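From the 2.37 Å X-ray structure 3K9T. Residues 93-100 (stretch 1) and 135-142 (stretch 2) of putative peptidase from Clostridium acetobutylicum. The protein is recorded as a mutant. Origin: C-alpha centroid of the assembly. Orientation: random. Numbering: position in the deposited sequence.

Stretch 1 93-100: NLHVMSYS
Stretch 2 (135-142) ENWGFSLT

A short strand can be paired by a segment that is barely a strand itself, provided side chains take over where backbone pairing stops. Residues 93-100 and 135-142 of this putative peptidase illustrate the principle. The first stretch opens with a 3-10 segment, 93-95, extends through Val-96 (phi/psi -115/135) and closes in a type II turn from Met-97 to Ser-100, with Tyr-99 at 77/19. The second is extended throughout, its strand confined to 139-140.

The two run antiparallel: His-95 lies nearest Ser-140, Val-96 nearest Phe-139, Met-97 nearest Gly-138, and Ser-100 nearest Trp-137, at CA-CA distances of 4.4, 4.7, 4.9 and 4.2 Å. A single bridge joins Val-96 to Phe-139, flanked by hydrogen bonds from Ser-140 N to His-95 O (2.8 Å) and from Met-97 N to Gly-138 O (3.0 Å). The same acceptors receive CA-H contacts, Phe-139 CA to His-95 O at 3.0 Å and Val-96 CA to Gly-138 O at 3.6 Å.

Beyond the bridge, side chains continue the pairing. His-95, in rotamer m with chi2 -55°, directs the edge of its ring at the opposite backbone, and ND1 donates to Ser-140 O at 2.7 Å and a nearly linear 176°. The imidazole thus supplies the donor that meets this carbonyl, while His-95 O accepts from Ser-140 N.

Ser-100 performs the corresponding service at the turn. With chi1 at -81° (m), its OG donates to Met-97 O (2.7 Å) and accepts from Gly-138 N (3.1 Å), so one hydroxyl both braces the turn and ties it to the second stretch. The turn's own backbone bond, Ser-100 N to Met-97 O at 3.0 Å, is weak. Ser-100 CA also approaches Asn-136 O at 3.4 Å.

Met-97 is a selenomethionine whose CA-to-CB bond points toward the second stretch. Chi angles of 179°, -168° and -75° (t, t, m) extend the chain before turning its methyl, bringing SE within 3.6 Å of Asn-136 ND2 and 4.0 Å of Trp-137 C. Gly-138 leaves room for that methyl: an ideal CB there would sit 2.6 Å from Met-97 CE, a clash.

Val-96 (t, 175°) and Phe-139 (m, -77°; chi2 -88°) both point their CA-to-CB bonds away from the partner backbone, yet Val-96 CG2 meets Phe-139 CE1 at 4.2 Å, an apolar contact beside the bridge. Trp-137 (p, 69°; chi2 -89°) also points away, although its CB lies 3.7 Å from Ser-100 OG. Together the stretches bury 475 Å².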

# COMPACT_ATOMS: atom_id res chain seq x y z
N ASN A 93 6.14 -37.89 32.50
CA ASN A 93 4.69 -38.10 32.29
C ASN A 93 4.30 -38.05 30.80
O ASN A 93 3.16 -38.32 30.42
CB ASN A 93 3.82 -37.22 33.21
CG ASN A 93 4.08 -35.73 33.03
OD1 ASN A 93 4.33 -35.25 31.91
ND2 ASN A 93 3.98 -34.98 34.14
N LEU A 94 5.28 -37.72 29.95
CA LEU A 94 5.05 -37.75 28.51
C LEU A 94 4.99 -39.21 27.99
O LEU A 94 4.46 -39.45 26.90
CB LEU A 94 6.09 -36.91 27.76
CG LEU A 94 6.18 -35.39 28.00
CD1 LEU A 94 7.16 -34.77 26.96
CD2 LEU A 94 4.82 -34.67 27.93
N HIS A 95 5.48 -40.17 28.79
CA HIS A 95 5.38 -41.60 28.49
C HIS A 95 3.94 -42.14 28.36
O HIS A 95 3.76 -43.22 27.81
CB HIS A 95 6.10 -42.47 29.53
CG HIS A 95 7.59 -42.42 29.44
ND1 HIS A 95 8.28 -42.71 28.28
CD2 HIS A 95 8.54 -42.15 30.37
CE1 HIS A 95 9.58 -42.58 28.49
NE2 HIS A 95 9.77 -42.25 29.76
N VAL A 96 2.92 -41.44 28.88
CA VAL A 96 1.53 -41.89 28.76
C VAL A 96 0.74 -40.90 27.92
O VAL A 96 0.86 -39.69 28.09
CB VAL A 96 0.82 -42.04 30.14
CG1 VAL A 96 -0.66 -42.39 29.95
CG2 VAL A 96 1.47 -43.12 30.96
N MSE A 97 -0.06 -41.45 27.01
CA MSE A 97 -0.95 -40.67 26.16
C MSE A 97 -2.06 -40.09 27.06
O MSE A 97 -2.74 -40.82 27.79
CB MSE A 97 -1.51 -41.56 25.06
CG MSE A 97 -2.50 -40.88 24.10
SE MSE A 97 -3.40 -42.22 23.02
CE MSE A 97 -1.90 -42.63 21.83
N SER A 98 -2.22 -38.77 27.02
CA SER A 98 -3.14 -38.09 27.93
C SER A 98 -4.54 -38.60 27.65
O SER A 98 -4.93 -38.73 26.50
CB SER A 98 -3.06 -36.58 27.76
OG SER A 98 -3.65 -35.89 28.85
N TYR A 99 -5.28 -38.86 28.73
CA TYR A 99 -6.62 -39.42 28.70
C TYR A 99 -6.62 -40.93 28.45
O TYR A 99 -7.67 -41.49 28.12
CB TYR A 99 -7.60 -38.64 27.77
CG TYR A 99 -8.44 -37.61 28.50
CD1 TYR A 99 -7.84 -36.56 29.20
CD2 TYR A 99 -9.83 -37.67 28.50
CE1 TYR A 99 -8.60 -35.60 29.87
CE2 TYR A 99 -10.61 -36.70 29.20
CZ TYR A 99 -9.98 -35.68 29.89
OH TYR A 99 -10.71 -34.70 30.56
N SER A 100 -5.48 -41.60 28.66
CA SER A 100 -5.42 -43.05 28.47
C SER A 100 -6.40 -43.78 29.39
O SER A 100 -6.39 -43.60 30.61
CB SER A 100 -4.00 -43.62 28.69
OG SER A 100 -3.16 -43.46 27.55
N GLU A 135 -11.96 -42.82 23.11
CA GLU A 135 -11.31 -43.66 24.13
C GLU A 135 -10.14 -44.42 23.52
O GLU A 135 -10.24 -44.94 22.43
CB GLU A 135 -12.29 -44.62 24.77
CG GLU A 135 -13.15 -43.95 25.82
CD GLU A 135 -14.25 -44.86 26.37
OE1 GLU A 135 -14.19 -46.09 26.15
OE2 GLU A 135 -15.18 -44.32 27.02
N ASN A 136 -9.04 -44.48 24.25
CA ASN A 136 -7.80 -45.02 23.72
C ASN A 136 -6.73 -45.10 24.82
O ASN A 136 -6.98 -44.68 25.97
CB ASN A 136 -7.33 -44.11 22.59
CG ASN A 136 -6.31 -44.78 21.66
OD1 ASN A 136 -6.10 -46.00 21.71
ND2 ASN A 136 -5.66 -43.96 20.82
N TRP A 137 -5.56 -45.67 24.50
CA TRP A 137 -4.43 -45.69 25.41
C TRP A 137 -3.09 -45.84 24.68
O TRP A 137 -2.98 -46.51 23.67
CB TRP A 137 -4.58 -46.75 26.52
CG TRP A 137 -4.50 -48.18 26.09
CD1 TRP A 137 -5.52 -48.96 25.68
CD2 TRP A 137 -3.33 -49.01 26.05
NE1 TRP A 137 -5.07 -50.21 25.36
CE2 TRP A 137 -3.73 -50.28 25.59
CE3 TRP A 137 -1.98 -48.81 26.36
CZ2 TRP A 137 -2.84 -51.35 25.43
CZ3 TRP A 137 -1.08 -49.89 26.20
CH2 TRP A 137 -1.52 -51.13 25.74
N GLY A 138 -2.05 -45.20 25.20
CA GLY A 138 -0.76 -45.31 24.56
C GLY A 138 0.42 -45.03 25.47
O GLY A 138 0.28 -44.41 26.52
N PHE A 139 1.58 -45.52 25.06
CA PHE A 139 2.83 -45.20 25.71
C PHE A 139 3.75 -44.57 24.67
O PHE A 139 3.83 -45.04 23.51
CB PHE A 139 3.52 -46.44 26.27
CG PHE A 139 2.93 -46.96 27.54
CD1 PHE A 139 3.37 -46.48 28.77
CD2 PHE A 139 1.90 -47.89 27.52
CE1 PHE A 139 2.83 -46.94 29.96
CE2 PHE A 139 1.35 -48.37 28.71
CZ PHE A 139 1.81 -47.89 29.93
N SER A 140 4.47 -43.52 25.10
CA SER A 140 5.51 -42.92 24.29
C SER A 140 6.89 -43.30 24.83
O SER A 140 7.06 -43.46 26.02
CB SER A 140 5.35 -41.42 24.32
OG SER A 140 4.30 -41.01 23.49
N LEU A 141 7.86 -43.46 23.94
CA LEU A 141 9.26 -43.72 24.35
C LEU A 141 10.24 -43.30 23.27
O LEU A 141 9.84 -43.00 22.13
CB LEU A 141 9.49 -45.20 24.67
CG LEU A 141 9.40 -46.22 23.54
CD1 LEU A 141 10.00 -47.51 24.03
CD2 LEU A 141 7.95 -46.39 23.05
N THR A 142 11.53 -43.24 23.61
CA THR A 142 12.49 -42.85 22.59
C THR A 142 12.64 -44.02 21.64
O THR A 142 12.46 -45.19 22.03
CB THR A 142 13.88 -42.41 23.12
OG1 THR A 142 14.63 -43.54 23.63
CG2 THR A 142 13.73 -41.24 24.14